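Local coordinates for hemopexin fold protein CP4 (Vigna unguiculata, PDB 3OYO), which binds a calcium ion within a haemopexin-type beta-propeller found in seeds, though its physiological role is not firmly established, at residues Glu72-Ser77 with Ser81-Tyr86; Glu129-Lys134 with Gly199-Thr204; Val139-Ala142 with Gln147-Gly150; Glu180-Leu185 with Tyr191-Phe196. All coordinates share one frame; numbering follows the deposited sequence.

Contact 1. Residues Glu72-Ser77 with Ser81-Tyr86; sequences EAYVFS and SAYIDY
In the beta hairpin formed by strands 72-77 and 80-85, the middle pair of a haemopexin propeller blade, Tyr74 and Tyr83 form an offset stack. Their ring centroids lie 4.3 Å apart with the planes at 30°, and CD1 of Tyr83 sits over the centre of the Tyr74 ring. The ring of Tyr83 reaches across its neighbour strand because its CG stands anti to the backbone N (chi1 -165°). Its hydroxyl then donates to Glu72 OE1, 2.6 Å from Tyr83 OH, on the anti side of the carboxylate, whose plane stands almost upright to the ring. Thr68 is a second partner of that hydroxyl, so tyrosine suits the place twice over: its flat face packs and its tip bonds.

The other carboxylate oxygen, Glu72 OE2, lies 4.4 Å from Asp85 OD2. A water donating to both oxygens probably eases the meeting of two like charges. The opposite face of the hairpin is apolar: Val75 and Ile84 cross nearly at right angles, with Val75 CG1 3.8 Å from Ile84 CD1, while Ala73 and Ala82 are small enough to leave these branches space. Ala73 with Ile84 and Val75 with Ala82 are the hydrogen-bonded pairs, the straightest bond being Val75 N to Ala82 O at 2.9 Å. Past the strand end, Tyr86 OH, which also bonds Ser11 N, donates to a water that in turn donates to Glu72 O at 2.9 Å.

Contact 2. Residues Glu129-Lys134 with Gly199-Thr204; sequences EVYLFK and GGKADT
Tyr131 and Lys201 meet at their far ends, the lysine chain crossing obliquely at the edge of the phenol ring. Lys201 NZ stands 2.9 Å from Tyr131 OH, but the model sets the lysine's last carbon too near the hydroxyl, so the exact placing of this tip is doubtful. A bend at chi2 (62°) breaks the run of the aliphatic chain, which also rests on Tyr138.

Farther out, the tyrosine ring stacks on Phe122 of the neighbouring strand, which limits how far it can turn about its chi2 bond. The lysine is positioned by its own loop, a tight turn in which Asp203 N bonds to Gly200 O at 2.8 Å. Lys201 O is gripped twice by Thr204, through its N at 3.2 Å and its OG1 at 2.5 Å, both coming from the same face of the carbonyl plane. Glu129 OE1 is 4.6 Å from Lys201 NZ, beyond a salt bridge, and is itself salt-bridged to Arg140.

A leucine in place of Lys201 would probably take a positive charge from the neighbourhood of Glu129 and leave the Tyr131 hydroxyl without this loop's ammonium at its side. Lying near both Glu129 and the like-charged Arg140, the ammonium probably has its charge only partly balanced, and through this one side chain 199-204 meets strand 129-134.

Contact 3. Residues Val139-Ala142 with Gln147-Gly150; sequences VRIA and QLVG
Arg140 runs along Val149 from its first carbon to its guanidinium. Its CB lies 3.6 Å from Val149 O, and CG rests against the ring of Tyr131. CD still skirts the valine carbonyl. Bends at chi2 and chi3 (136° and 58°) then fold the chain back, bringing Val149 O over one face of the guanidinium, 3.6 Å above its plane and offset toward the rim. NE lies close to the like-charged Lys201 NZ, and NH1 is 3.8 Å from Val149 O. The modelled approach of NH2 to a valine methyl is too short to be trusted, but NH2 ends in a salt bridge with Glu129. A leucine here would probably leave the Glu129 carboxylate without its mate and let the Val149 side chain shift.

Beside this side chain the two backbones pair. Val149 N donates to Arg140 O at 2.9 Å, arriving well above the carbonyl plane, and Ala142 N bonds Gln147 O at 2.9 Å. A water links Arg140 N to Val149 O. On the other face Leu148 CD2 packs 4.0 Å from Val139 CG1 and also meets Ile141; Leu148 touches Val108 and Ile141 touches Phe106, both in loops.

The chain turns a corner at Gly150, whose positive phi a glycine readily accepts. Here the outermost, fourth strand of a haemopexin propeller blade is only weakly bonded to the third.

Contact 4. Residues Glu180-Leu185 with Tyr191-Phe196; sequences EPEAYL and YVRIDF
Pro181 and Phe196 interlock where the hairpin of strands 182-187 and 190-195, the central pair of another haemopexin propeller blade, begins and ends. The proline, which follows a cis peptide, pushes its ring up to the backbone: CB lies 3.3 Å from Phe196 O. In return CD2 of the phenylalanine ring lies obliquely 3.3 Å from Pro181 O, and backbone Phe196 N donates to that oxygen at 3.0 Å.

The next hollow is made by Ala183, whose single methyl leaves room for two bulkier neighbours. Both come from 191-196: Ile194 CG1 lies 3.8 Å from Ala183 CB, and Phe196 CE2 drops in beside it at 4.0 Å. Ile194 can reach in because CG1 sits between the backbone N and the carbonyl carbon (chi1 69°), bringing CD1 to CD2 of Leu185, which it crosses almost at right angles.

On the other face Tyr184 lies between two long side chains. Its CD1 touches the ring edge of Tyr191, the two tyrosines pointing the same way, and Trp216 meets both rings edge to face. Along the other flank the arginine's methylenes run beside the ring, Arg193 CD being 3.9 Å from Tyr184 CE1. Arginine suits this spot because its chain packs and its tip is charged. Past the ring the guanidinium, presenting its edge, reaches the extended Glu182 in a salt bridge whose hydrogen bond is weak and bent, with Arg193 NH1 3.2 Å from Glu182 OE1.

From the N terminus, contact 1 comes first and closes a short hairpin turn within the blade that follows the sheet of strands 6-9, 15-20, 23-28 and 37-44, finishing before any other contact begins. Contact 2 then opens at 129-134 and closes only at 199-204, a long loop that contains both the hairpin of contact 3 and the later hairpin of contact 4, which follow each other in series. Contacts 1, 3 and 4 thus each bind neighbouring strands within one blade, whereas contact 2 ties two blades together. It touches contact 3 through paired strands 129-134 and 137-142, and contact 4 through Thr204. Contacts 1 and 4 lie on opposite sides of the chain's centre, about 22 Å apart between centres.

Contact 1. Residues Glu72-Ser77 with Ser81-Tyr86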
loop_
_atom_site.group_PDB
_atom_site.type_symbol
_atom_site.label_atom_id
_atom_site.label_comp_id
_atom_site.label_asym_id
_atom_site.label_seq_id
_atom_site.Cartn_x
_atom_site.Cartn_y
_atom_site.Cartn_z
ATOM N N GLU A 72 10.209 -2.237 8.917
ATOM C CA GLU A 72 9.106 -1.554 9.562
ATOM C C GLU A 72 8.093 -1.080 8.528
ATOM O O GLU A 72 8.453 -0.776 7.388
ATOM C CB GLU A 72 9.634 -0.378 10.396
ATOM C CG GLU A 72 10.442 -0.796 11.620
ATOM C CD GLU A 72 11.136 0.379 12.301
ATOM O OE1 GLU A 72 10.902 1.533 11.916
ATOM O OE2 GLU A 72 11.931 0.149 13.219
ATOM N N ALA A 73 6.829 -1.039 8.915
ATOM C CA ALA A 73 5.758 -0.658 8.002
ATOM C C ALA A 73 4.557 -0.151 8.806
ATOM O O ALA A 73 4.404 -0.530 9.955
ATOM C CB ALA A 73 5.348 -1.888 7.134
ATOM N N TYR A 74 3.749 0.721 8.205
ATOM C CA TYR A 74 2.513 1.187 8.808
ATOM C C TYR A 74 1.380 0.329 8.186
ATOM O O TYR A 74 1.403 0.078 6.994
ATOM C CB TYR A 74 2.282 2.710 8.522
ATOM C CG TYR A 74 2.774 3.581 9.639
ATOM C CD1 TYR A 74 2.059 3.653 10.845
ATOM C CD2 TYR A 74 3.962 4.310 9.519
ATOM C CE1 TYR A 74 2.538 4.416 11.901
ATOM C CE2 TYR A 74 4.442 5.064 10.586
ATOM C CZ TYR A 74 3.717 5.093 11.766
ATOM O OH TYR A 74 4.147 5.841 12.852
ATOM N N VAL A 75 0.439 -0.144 9.001
ATOM C CA VAL A 75 -0.695 -0.908 8.482
ATOM C C VAL A 75 -1.992 -0.276 8.977
ATOM O O VAL A 75 -2.054 0.357 10.039
ATOM C CB VAL A 75 -0.609 -2.443 8.856
ATOM C CG1 VAL A 75 0.605 -3.082 8.234
ATOM C CG2 VAL A 75 -0.544 -2.605 10.376
ATOM N N PHE A 76 -3.045 -0.466 8.214
ATOM C CA PHE A 76 -4.347 0.120 8.564
ATOM C C PHE A 76 -5.490 -0.862 8.393
ATOM O O PHE A 76 -5.346 -1.875 7.733
ATOM C CB PHE A 76 -4.624 1.361 7.722
ATOM C CG PHE A 76 -3.553 2.442 7.855
ATOM C CD1 PHE A 76 -3.729 3.533 8.678
ATOM C CD2 PHE A 76 -2.346 2.325 7.132
ATOM C CE1 PHE A 76 -2.719 4.530 8.756
ATOM C CE2 PHE A 76 -1.367 3.292 7.218
ATOM C CZ PHE A 76 -1.557 4.377 8.042
ATOM N N SER A 77 -6.608 -0.545 9.029
ATOM C CA SER A 77 -7.824 -1.331 8.899
ATOM C C SER A 77 -8.920 -0.420 9.399
ATOM O O SER A 77 -8.920 -0.062 10.583
ATOM C CB SER A 77 -7.745 -2.586 9.761
ATOM O OG SER A 77 -8.941 -3.362 9.635
ATOM N N SER A 81 -4.821 2.035 13.036
ATOM C CA SER A 81 -3.417 1.990 12.557
ATOM C C SER A 81 -2.432 1.300 13.535
ATOM O O SER A 81 -2.644 1.237 14.761
ATOM C CB SER A 81 -2.930 3.414 12.200
ATOM O OG SER A 81 -1.648 3.390 11.564
ATOM N N ALA A 82 -1.358 0.747 12.986
ATOM C CA ALA A 82 -0.282 0.238 13.826
ATOM C C ALA A 82 1.022 0.420 13.070
ATOM O O ALA A 82 1.047 0.366 11.824
ATOM C CB ALA A 82 -0.498 -1.260 14.206
ATOM N N TYR A 83 2.093 0.701 13.821
ATOM C CA TYR A 83 3.430 0.701 13.253
ATOM C C TYR A 83 3.952 -0.643 13.702
ATOM O O TYR A 83 3.796 -1.012 14.861
ATOM C CB TYR A 83 4.258 1.874 13.801
ATOM C CG TYR A 83 5.521 2.132 12.996
ATOM C CD1 TYR A 83 5.488 2.128 11.608
ATOM C CD2 TYR A 83 6.744 2.360 13.622
ATOM C CE1 TYR A 83 6.625 2.347 10.851
ATOM C CE2 TYR A 83 7.921 2.570 12.858
ATOM C CZ TYR A 83 7.853 2.548 11.469
ATOM O OH TYR A 83 9.000 2.756 10.690
ATOM N N ILE A 84 4.529 -1.397 12.775
ATOM C CA ILE A 84 4.953 -2.778 13.040
ATOM C C ILE A 84 6.384 -3.063 12.549
ATOM O O ILE A 84 6.938 -2.335 11.718
ATOM C CB ILE A 84 3.980 -3.784 12.388
ATOM C CG1 ILE A 84 4.102 -3.763 10.856
ATOM C CG2 ILE A 84 2.537 -3.480 12.852
ATOM C CD1 ILE A 84 3.377 -4.909 10.157
ATOM N N ASP A 85 6.998 -4.085 13.104
ATOM C CA ASP A 85 8.255 -4.560 12.579
ATOM C C ASP A 85 7.939 -6.019 12.249
ATOM O O ASP A 85 7.682 -6.822 13.151
ATOM C CB ASP A 85 9.369 -4.460 13.607
ATOM C CG ASP A 85 10.726 -4.958 13.048
ATOM O OD1 ASP A 85 10.807 -6.067 12.480
ATOM O OD2 ASP A 85 11.714 -4.214 13.143
ATOM N N TYR A 86 7.923 -6.353 10.967
ATOM C CA TYR A 86 7.496 -7.712 10.561
ATOM C C TYR A 86 8.651 -8.708 10.598
ATOM O O TYR A 86 8.423 -9.899 10.440
ATOM C CB TYR A 86 6.814 -7.740 9.179
ATOM C CG TYR A 86 7.576 -7.051 8.103
ATOM C CD1 TYR A 86 7.425 -5.653 7.908
ATOM C CD2 TYR A 86 8.406 -7.755 7.255
ATOM C CE1 TYR A 86 8.123 -4.982 6.929
ATOM C CE2 TYR A 86 9.125 -7.077 6.232
ATOM C CZ TYR A 86 8.989 -5.706 6.101
ATOM O OH TYR A 86 9.670 -5.019 5.148
HETATM O O HOH W 1 11.895 -2.164 14.553
HETATM O O HOH W 2 9.761 -2.541 5.540
#

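Contact 2. Residues Glu129-Lys134 with Gly199-Thr204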
loop_
_atom_site.group_PDB
_atom_site.type_symbol
_atom_site.label_atom_id
_atom_site.label_comp_id
_atom_site.label_asym_id
_atom_site.label_seq_id
_atom_site.Cartn_x
_atom_site.Cartn_y
_atom_site.Cartn_z
ATOM N N GLU A 129 8.773 10.821 2.875
ATOM C CA GLU A 129 7.448 11.107 2.355
ATOM C C GLU A 129 6.664 9.859 1.946
ATOM O O GLU A 129 7.221 8.872 1.456
ATOM C CB GLU A 129 7.525 12.130 1.208
ATOM C CG GLU A 129 8.493 13.327 1.502
ATOM C CD GLU A 129 8.163 14.575 0.689
ATOM O OE1 GLU A 129 7.644 14.433 -0.443
ATOM O OE2 GLU A 129 8.428 15.689 1.184
ATOM N N VAL A 130 5.355 9.925 2.140
ATOM C CA VAL A 130 4.470 8.841 1.765
ATOM C C VAL A 130 3.203 9.464 1.222
ATOM O O VAL A 130 2.719 10.456 1.751
ATOM C CB VAL A 130 4.102 7.946 2.967
ATOM C CG1 VAL A 130 3.073 6.878 2.556
ATOM C CG2 VAL A 130 5.374 7.304 3.606
ATOM N N TYR A 131 2.696 8.896 0.141
ATOM C CA TYR A 131 1.477 9.344 -0.506
ATOM C C TYR A 131 0.307 8.579 0.078
ATOM O O TYR A 131 0.288 7.365 0.035
ATOM C CB TYR A 131 1.545 9.079 -2.005
ATOM C CG TYR A 131 2.486 9.961 -2.769
ATOM C CD1 TYR A 131 2.057 11.181 -3.307
ATOM C CD2 TYR A 131 3.814 9.578 -2.963
ATOM C CE1 TYR A 131 2.925 11.999 -4.035
ATOM C CE2 TYR A 131 4.706 10.400 -3.682
ATOM C CZ TYR A 131 4.249 11.608 -4.209
ATOM O OH TYR A 131 5.140 12.407 -4.906
ATOM N N LEU A 132 -0.673 9.304 0.600
ATOM C CA LEU A 132 -1.905 8.701 1.120
ATOM C C LEU A 132 -3.063 8.997 0.169
ATOM O O LEU A 132 -3.240 10.152 -0.275
ATOM C CB LEU A 132 -2.224 9.239 2.532
ATOM C CG LEU A 132 -1.124 9.267 3.612
ATOM C CD1 LEU A 132 -1.688 9.920 4.884
ATOM C CD2 LEU A 132 -0.584 7.876 3.930
ATOM N N PHE A 133 -3.862 7.987 -0.134
ATOM C CA PHE A 133 -5.018 8.136 -1.033
ATOM C C PHE A 133 -6.356 7.787 -0.346
ATOM O O PHE A 133 -6.462 6.765 0.328
ATOM C CB PHE A 133 -4.852 7.246 -2.274
ATOM C CG PHE A 133 -3.643 7.562 -3.070
ATOM C CD1 PHE A 133 -3.613 8.699 -3.900
ATOM C CD2 PHE A 133 -2.493 6.794 -2.934
ATOM C CE1 PHE A 133 -2.462 9.011 -4.633
ATOM C CE2 PHE A 133 -1.361 7.110 -3.620
ATOM C CZ PHE A 133 -1.329 8.201 -4.497
ATOM N N LYS A 134 -7.364 8.649 -0.518
ATOM C CA LYS A 134 -8.694 8.425 0.107
ATOM C C LYS A 134 -9.699 9.059 -0.842
ATOM O O LYS A 134 -9.723 10.263 -0.970
ATOM C CB LYS A 134 -8.852 9.063 1.493
ATOM C CG LYS A 134 -10.299 8.951 2.086
ATOM C CD LYS A 134 -10.786 7.487 2.226
ATOM C CE LYS A 134 -12.172 7.363 2.896
ATOM N NZ LYS A 134 -12.017 7.721 4.381
ATOM N N GLY A 199 7.888 15.925 -5.775
ATOM C CA GLY A 199 7.716 17.343 -6.058
ATOM C C GLY A 199 6.954 17.614 -7.355
ATOM O O GLY A 199 6.111 18.520 -7.412
ATOM N N GLY A 200 7.252 16.829 -8.394
ATOM C CA GLY A 200 6.641 17.009 -9.720
ATOM C C GLY A 200 5.683 15.877 -10.060
ATOM O O GLY A 200 5.870 15.152 -11.035
ATOM N N LYS A 201 4.666 15.728 -9.220
ATOM C CA LYS A 201 3.556 14.819 -9.458
ATOM C C LYS A 201 3.015 14.924 -10.898
ATOM O O LYS A 201 2.598 13.923 -11.489
ATOM C CB LYS A 201 2.414 15.122 -8.452
ATOM C CG LYS A 201 2.713 14.831 -6.966
ATOM C CD LYS A 201 3.888 15.657 -6.350
ATOM C CE LYS A 201 4.309 15.038 -4.996
ATOM N NZ LYS A 201 5.681 15.219 -4.490
ATOM N N ALA A 202 2.975 16.152 -11.424
ATOM C CA ALA A 202 2.537 16.438 -12.791
ATOM C C ALA A 202 3.400 15.719 -13.844
ATOM O O ALA A 202 2.908 15.379 -14.921
ATOM C CB ALA A 202 2.513 17.957 -13.034
ATOM N N ASP A 203 4.667 15.456 -13.511
ATOM C CA ASP A 203 5.595 14.719 -14.381
ATOM C C ASP A 203 5.573 13.167 -14.251
ATOM O O ASP A 203 6.522 12.486 -14.633
ATOM C CB ASP A 203 7.002 15.255 -14.160
ATOM C CG ASP A 203 7.252 16.509 -14.948
ATOM O OD1 ASP A 203 7.255 16.408 -16.194
ATOM O OD2 ASP A 203 7.392 17.583 -14.344
ATOM N N THR A 204 4.478 12.638 -13.711
ATOM C CA THR A 204 4.274 11.196 -13.577
ATOM C C THR A 204 4.085 10.586 -14.956
ATOM O O THR A 204 3.367 11.141 -15.819
ATOM C CB THR A 204 3.058 10.908 -12.663
ATOM O OG1 THR A 204 3.317 11.485 -11.392
ATOM C CG2 THR A 204 2.763 9.396 -12.485
#

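Contact 3. Residues Val139-Ala142 with Gln147-Gly150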
loop_
_atom_site.group_PDB
_atom_site.type_symbol
_atom_site.label_atom_id
_atom_site.label_comp_id
_atom_site.label_asym_id
_atom_site.label_seq_id
_atom_site.Cartn_x
_atom_site.Cartn_y
_atom_site.Cartn_z
ATOM N N VAL A 139 -2.657 13.152 -0.242
ATOM C CA VAL A 139 -1.823 14.087 0.452
ATOM C C VAL A 139 -0.509 13.348 0.783
ATOM O O VAL A 139 -0.523 12.133 1.009
ATOM C CB VAL A 139 -2.496 14.558 1.786
ATOM C CG1 VAL A 139 -2.376 13.467 2.857
ATOM C CG2 VAL A 139 -1.924 15.856 2.253
ATOM N N ARG A 140 0.602 14.094 0.820
ATOM C CA ARG A 140 1.870 13.530 1.241
ATOM C C ARG A 140 2.064 13.785 2.714
ATOM O O ARG A 140 1.644 14.806 3.232
ATOM C CB ARG A 140 3.030 14.108 0.439
ATOM C CG ARG A 140 2.943 13.825 -1.026
ATOM C CD ARG A 140 3.275 15.052 -1.839
ATOM N NE ARG A 140 4.606 15.562 -1.532
ATOM C CZ ARG A 140 5.008 16.836 -1.669
ATOM N NH1 ARG A 140 4.212 17.790 -2.113
ATOM N NH2 ARG A 140 6.232 17.154 -1.338
ATOM N N ILE A 141 2.655 12.813 3.397
ATOM C CA ILE A 141 3.002 12.930 4.806
ATOM C C ILE A 141 4.430 12.435 5.005
ATOM O O ILE A 141 4.839 11.518 4.325
ATOM C CB ILE A 141 1.985 12.132 5.720
ATOM C CG1 ILE A 141 2.259 12.435 7.189
ATOM C CG2 ILE A 141 1.966 10.626 5.440
ATOM C CD1 ILE A 141 1.182 11.882 8.121
ATOM N N ALA A 142 5.193 13.047 5.932
ATOM C CA ALA A 142 6.509 12.552 6.331
ATOM C C ALA A 142 6.286 11.705 7.554
ATOM O O ALA A 142 5.815 12.212 8.579
ATOM C CB ALA A 142 7.488 13.736 6.651
ATOM N N GLN A 147 4.233 15.023 9.858
ATOM C CA GLN A 147 3.665 16.261 9.345
ATOM C C GLN A 147 3.292 16.130 7.875
ATOM O O GLN A 147 3.889 15.370 7.135
ATOM C CB GLN A 147 4.617 17.436 9.581
ATOM C CG GLN A 147 4.942 17.679 11.087
ATOM C CD GLN A 147 3.670 17.788 12.007
ATOM O OE1 GLN A 147 2.838 18.707 11.855
ATOM N NE2 GLN A 147 3.540 16.836 12.974
ATOM N N LEU A 148 2.250 16.853 7.471
ATOM C CA LEU A 148 1.823 16.833 6.084
ATOM C C LEU A 148 2.779 17.660 5.232
ATOM O O LEU A 148 3.412 18.605 5.717
ATOM C CB LEU A 148 0.402 17.371 5.951
ATOM C CG LEU A 148 -0.727 16.568 6.629
ATOM C CD1 LEU A 148 -2.047 17.321 6.439
ATOM C CD2 LEU A 148 -0.883 15.112 6.134
ATOM N N VAL A 149 2.893 17.285 3.966
ATOM C CA VAL A 149 3.726 18.012 3.006
ATOM C C VAL A 149 2.787 18.405 1.864
ATOM O O VAL A 149 2.310 17.545 1.134
ATOM C CB VAL A 149 4.894 17.141 2.403
ATOM C CG1 VAL A 149 5.707 17.963 1.375
ATOM C CG2 VAL A 149 5.802 16.623 3.500
ATOM N N GLY A 150 2.563 19.701 1.700
ATOM C CA GLY A 150 1.645 20.206 0.682
ATOM C C GLY A 150 0.187 20.125 1.125
ATOM O O GLY A 150 -0.141 19.693 2.248
HETATM O O HOH W 3 0.101 17.039 -0.562
#

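Contact 4. Residues Glu180-Leu185 with Tyr191-Phe196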
loop_
_atom_site.group_PDB
_atom_site.type_symbol
_atom_site.label_atom_id
_atom_site.label_comp_id
_atom_site.label_asym_id
_atom_site.label_seq_id
_atom_site.Cartn_x
_atom_site.Cartn_y
_atom_site.Cartn_z
ATOM N N GLU A 180 13.359 1.847 -8.261
ATOM C CA GLU A 180 13.026 3.243 -8.094
ATOM C C GLU A 180 13.157 4.003 -9.438
ATOM O O GLU A 180 14.012 3.651 -10.258
ATOM C CB GLU A 180 13.937 3.850 -7.035
ATOM C CG GLU A 180 13.617 3.299 -5.670
ATOM C CD GLU A 180 14.489 3.883 -4.568
ATOM O OE1 GLU A 180 14.379 3.394 -3.414
ATOM O OE2 GLU A 180 15.271 4.815 -4.841
ATOM N N PRO A 181 12.286 4.999 -9.693
ATOM C CA PRO A 181 11.177 5.494 -8.888
ATOM C C PRO A 181 9.807 5.023 -9.464
ATOM O O PRO A 181 8.980 5.840 -9.858
ATOM C CB PRO A 181 11.333 7.010 -9.033
ATOM C CG PRO A 181 11.776 7.175 -10.537
ATOM C CD PRO A 181 12.465 5.844 -10.904
ATOM N N GLU A 182 9.584 3.711 -9.512
ATOM C CA GLU A 182 8.312 3.150 -10.021
ATOM C C GLU A 182 7.374 2.735 -8.874
ATOM O O GLU A 182 7.807 2.539 -7.752
ATOM C CB GLU A 182 8.586 1.941 -10.930
ATOM C CG GLU A 182 9.278 2.318 -12.236
ATOM C CD GLU A 182 9.610 1.130 -13.101
ATOM O OE1 GLU A 182 10.232 1.375 -14.138
ATOM O OE2 GLU A 182 9.263 -0.036 -12.771
ATOM N N ALA A 183 6.088 2.645 -9.178
ATOM C CA ALA A 183 5.091 2.213 -8.224
ATOM C C ALA A 183 3.998 1.494 -9.009
ATOM O O ALA A 183 3.843 1.689 -10.221
ATOM C CB ALA A 183 4.512 3.417 -7.420
ATOM N N TYR A 184 3.239 0.659 -8.325
ATOM C CA TYR A 184 2.132 -0.031 -8.955
ATOM C C TYR A 184 0.877 0.419 -8.257
ATOM O O TYR A 184 0.862 0.492 -7.014
ATOM C CB TYR A 184 2.315 -1.555 -8.795
ATOM C CG TYR A 184 3.479 -2.097 -9.589
ATOM C CD1 TYR A 184 3.358 -2.330 -10.964
ATOM C CD2 TYR A 184 4.716 -2.359 -8.974
ATOM C CE1 TYR A 184 4.441 -2.860 -11.689
ATOM C CE2 TYR A 184 5.791 -2.883 -9.705
ATOM C CZ TYR A 184 5.633 -3.126 -11.055
ATOM O OH TYR A 184 6.704 -3.605 -11.781
ATOM N N LEU A 185 -0.160 0.714 -9.042
ATOM C CA LEU A 185 -1.462 1.154 -8.518
ATOM C C LEU A 185 -2.492 0.087 -8.847
ATOM O O LEU A 185 -2.446 -0.485 -9.941
ATOM C CB LEU A 185 -1.899 2.504 -9.138
ATOM C CG LEU A 185 -0.902 3.670 -9.264
ATOM C CD1 LEU A 185 -1.647 4.936 -9.750
ATOM C CD2 LEU A 185 -0.128 3.917 -7.947
ATOM N N TYR A 191 -4.733 -2.853 -12.755
ATOM C CA TYR A 191 -3.554 -2.221 -12.188
ATOM C C TYR A 191 -2.796 -1.511 -13.320
ATOM O O TYR A 191 -3.029 -1.762 -14.515
ATOM C CB TYR A 191 -2.642 -3.245 -11.457
ATOM C CG TYR A 191 -1.625 -3.900 -12.387
ATOM C CD1 TYR A 191 -2.030 -4.817 -13.358
ATOM C CD2 TYR A 191 -0.267 -3.589 -12.295
ATOM C CE1 TYR A 191 -1.117 -5.373 -14.238
ATOM C CE2 TYR A 191 0.668 -4.157 -13.178
ATOM C CZ TYR A 191 0.218 -5.040 -14.147
ATOM O OH TYR A 191 1.125 -5.578 -15.022
ATOM N N VAL A 192 -1.891 -0.627 -12.915
ATOM C CA VAL A 192 -1.056 0.046 -13.850
ATOM C C VAL A 192 0.269 0.370 -13.164
ATOM O O VAL A 192 0.343 0.490 -11.933
ATOM C CB VAL A 192 -1.716 1.380 -14.347
ATOM C CG1 VAL A 192 -1.692 2.417 -13.264
ATOM C CG2 VAL A 192 -1.021 1.901 -15.619
ATOM N N ARG A 193 1.288 0.560 -13.983
ATOM C CA ARG A 193 2.609 0.954 -13.520
ATOM C C ARG A 193 2.825 2.439 -13.777
ATOM O O ARG A 193 2.372 2.983 -14.796
ATOM C CB ARG A 193 3.694 0.133 -14.248
ATOM C CG ARG A 193 5.116 0.449 -13.806
ATOM C CD ARG A 193 6.132 -0.541 -14.401
ATOM N NE ARG A 193 6.081 -0.625 -15.851
ATOM C CZ ARG A 193 6.943 -0.045 -16.681
ATOM N NH1 ARG A 193 7.948 0.719 -16.232
ATOM N NH2 ARG A 193 6.792 -0.229 -17.970
ATOM N N ILE A 194 3.525 3.080 -12.831
ATOM C CA ILE A 194 3.896 4.498 -12.924
ATOM C C ILE A 194 5.375 4.797 -12.615
ATOM O O ILE A 194 6.070 4.050 -11.896
ATOM C CB ILE A 194 3.030 5.420 -12.008
ATOM C CG1 ILE A 194 3.321 5.189 -10.511
ATOM C CG2 ILE A 194 1.562 5.356 -12.417
ATOM C CD1 ILE A 194 2.751 6.304 -9.564
ATOM N N ASP A 195 5.841 5.911 -13.166
ATOM C CA ASP A 195 7.172 6.408 -12.886
ATOM C C ASP A 195 6.942 7.818 -12.345
ATOM O O ASP A 195 6.493 8.699 -13.088
ATOM C CB ASP A 195 8.001 6.425 -14.179
ATOM C CG ASP A 195 9.431 6.933 -13.963
ATOM O OD1 ASP A 195 9.611 8.087 -13.546
ATOM O OD2 ASP A 195 10.368 6.152 -14.194
ATOM N N PHE A 196 7.216 8.016 -11.051
ATOM C CA PHE A 196 6.912 9.297 -10.410
ATOM C C PHE A 196 8.227 9.986 -10.053
ATOM O O PHE A 196 9.277 9.355 -9.992
ATOM C CB PHE A 196 5.988 9.124 -9.180
ATOM C CG PHE A 196 6.633 8.367 -8.055
ATOM C CD1 PHE A 196 7.378 9.048 -7.072
ATOM C CD2 PHE A 196 6.528 6.979 -7.975
ATOM C CE1 PHE A 196 8.065 8.364 -6.077
ATOM C CE2 PHE A 196 7.214 6.271 -6.951
ATOM C CZ PHE A 196 7.966 6.968 -6.003
#